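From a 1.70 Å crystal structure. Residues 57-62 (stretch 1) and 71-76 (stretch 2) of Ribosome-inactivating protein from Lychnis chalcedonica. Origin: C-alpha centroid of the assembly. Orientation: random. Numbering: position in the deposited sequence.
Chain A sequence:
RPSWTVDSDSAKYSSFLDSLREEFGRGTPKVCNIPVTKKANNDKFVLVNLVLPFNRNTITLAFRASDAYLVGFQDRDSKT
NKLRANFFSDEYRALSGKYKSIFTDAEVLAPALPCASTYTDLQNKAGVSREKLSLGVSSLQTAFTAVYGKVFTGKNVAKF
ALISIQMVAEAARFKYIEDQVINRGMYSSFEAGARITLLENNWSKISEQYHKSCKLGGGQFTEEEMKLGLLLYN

Stretch 1 (57-62) NTITLA
Stretch 2, residues 71-76: VGFQDR

Thr-58 to Ala-62 and Val-71 to Arg-76 run as antiparallel strands, their axes 160° apart in direction and 4.6 Å apart at closest approach. Phi/psi values are extended (Thr-60 -105/119, Leu-61 -90/147, Gln-74 -121/132), except at Val-71 (-109/-10). Gly-72 (162/-171) is almost fully extended, and at these angles a CB on it would jam against the carbonyl oxygen of Val-71, which by itself calls for glycine.

Register follows from the bridges. Thr-60 and Gln-74 form a hydrogen-bonded pair: Thr-60 N donates to Gln-74 O at 3.0 Å (166°), and Gln-74 N to Thr-60 O at 2.9 Å (151°). Leu-61 faces Phe-73 as a non-hydrogen-bonded pair, CA to CA 4.4 Å. Beyond it, Ala-62 N donates to Gly-72 O at 3.1 Å. Val-71 N donates to Ala-62 O at 3.0 Å and a nearly straight 175°.

Leu-61 (m, t) and Phe-73 (chi1 p, chi2 -89°) share one face, with Leu-61 CD2 4.0 Å from Phe-73 CB. Ile-59 (m, t) meets the same ring obliquely, its CG2 3.8 Å from Phe-73 CD2. On the opposite face, Thr-60 (m) and Gln-74 (t, t, chi3 -82°) are joined through a water, which donates to Thr-60 OG1 at 2.7 Å and accepts from Gln-74 NE2 at 2.9 Å.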

# COMPACT_ATOMS: atom_id res chain seq x y z
N ASN A 57 -14.42 -12.02 2.24
CA ASN A 57 -13.34 -12.08 3.23
C ASN A 57 -12.63 -10.72 3.20
O ASN A 57 -12.47 -10.12 2.13
CB ASN A 57 -12.34 -13.20 2.92
CG ASN A 57 -12.93 -14.59 3.12
OD1 ASN A 57 -13.94 -14.76 3.81
ND2 ASN A 57 -12.28 -15.59 2.54
N THR A 58 -12.17 -10.27 4.36
CA THR A 58 -11.52 -8.97 4.45
C THR A 58 -10.17 -8.97 5.16
O THR A 58 -10.00 -9.63 6.19
CB THR A 58 -12.44 -7.96 5.20
OG1 THR A 58 -13.68 -7.84 4.50
CG2 THR A 58 -11.78 -6.59 5.30
N ILE A 59 -9.21 -8.25 4.58
CA ILE A 59 -7.88 -8.09 5.17
C ILE A 59 -7.69 -6.58 5.31
O ILE A 59 -7.91 -5.83 4.36
CB ILE A 59 -6.76 -8.67 4.28
CG1 ILE A 59 -6.80 -10.20 4.33
CG2 ILE A 59 -5.40 -8.16 4.77
CD1 ILE A 59 -5.71 -10.87 3.49
N THR A 60 -7.29 -6.14 6.50
CA THR A 60 -7.08 -4.71 6.75
C THR A 60 -5.58 -4.38 6.80
O THR A 60 -4.86 -4.90 7.64
CB THR A 60 -7.74 -4.28 8.09
OG1 THR A 60 -9.14 -4.61 8.05
CG2 THR A 60 -7.58 -2.78 8.31
N LEU A 61 -5.14 -3.52 5.90
CA LEU A 61 -3.74 -3.10 5.83
C LEU A 61 -3.50 -1.88 6.71
O LEU A 61 -4.38 -1.03 6.84
CB LEU A 61 -3.36 -2.74 4.39
CG LEU A 61 -3.59 -3.76 3.28
CD1 LEU A 61 -3.25 -3.13 1.93
CD2 LEU A 61 -2.74 -4.98 3.53
N ALA A 62 -2.31 -1.78 7.29
CA ALA A 62 -1.96 -0.64 8.13
C ALA A 62 -0.73 0.08 7.57
O ALA A 62 0.34 -0.52 7.44
CB ALA A 62 -1.69 -1.10 9.56
N VAL A 71 3.13 -1.56 7.42
CA VAL A 71 3.72 -2.19 8.60
C VAL A 71 3.12 -3.54 9.00
O VAL A 71 3.67 -4.24 9.85
CB VAL A 71 3.66 -1.25 9.84
CG1 VAL A 71 4.37 0.06 9.53
CG2 VAL A 71 2.21 -1.00 10.24
N GLY A 72 2.00 -3.91 8.38
CA GLY A 72 1.37 -5.18 8.71
C GLY A 72 -0.08 -5.24 8.26
O GLY A 72 -0.55 -4.35 7.55
N PHE A 73 -0.80 -6.28 8.68
CA PHE A 73 -2.21 -6.44 8.31
C PHE A 73 -2.99 -7.28 9.33
O PHE A 73 -2.41 -7.99 10.15
CB PHE A 73 -2.33 -7.09 6.93
CG PHE A 73 -1.85 -8.51 6.87
CD1 PHE A 73 -0.52 -8.80 6.59
CD2 PHE A 73 -2.72 -9.57 7.11
CE1 PHE A 73 -0.06 -10.12 6.56
CE2 PHE A 73 -2.28 -10.89 7.08
CZ PHE A 73 -0.95 -11.17 6.81
N GLN A 74 -4.32 -7.20 9.24
CA GLN A 74 -5.21 -7.93 10.13
C GLN A 74 -6.16 -8.85 9.36
O GLN A 74 -6.76 -8.44 8.37
CB GLN A 74 -6.04 -6.92 10.95
CG GLN A 74 -7.28 -7.49 11.62
CD GLN A 74 -8.18 -6.40 12.17
OE1 GLN A 74 -7.95 -5.87 13.26
NE2 GLN A 74 -9.21 -6.04 11.40
N ASP A 75 -6.26 -10.11 9.79
CA ASP A 75 -7.17 -11.07 9.17
C ASP A 75 -7.86 -11.85 10.29
O ASP A 75 -7.94 -11.35 11.41
CB ASP A 75 -6.42 -11.99 8.18
CG ASP A 75 -5.49 -12.98 8.86
OD1 ASP A 75 -4.92 -12.65 9.92
OD2 ASP A 75 -5.31 -14.08 8.31
N ARG A 76 -8.38 -13.05 10.01
CA ARG A 76 -9.05 -13.83 11.06
C ARG A 76 -8.40 -15.18 11.35
O ARG A 76 -8.02 -15.90 10.43
CB ARG A 76 -10.52 -14.05 10.71
CG ARG A 76 -11.40 -12.83 10.94
CD ARG A 76 -12.88 -13.13 10.71
NE ARG A 76 -13.70 -11.94 10.90
CZ ARG A 76 -14.15 -11.50 12.08
NH1 ARG A 76 -13.86 -12.16 13.19
NH2 ARG A 76 -14.86 -10.39 12.14
O HOH W 1 -10.11 -7.03 8.83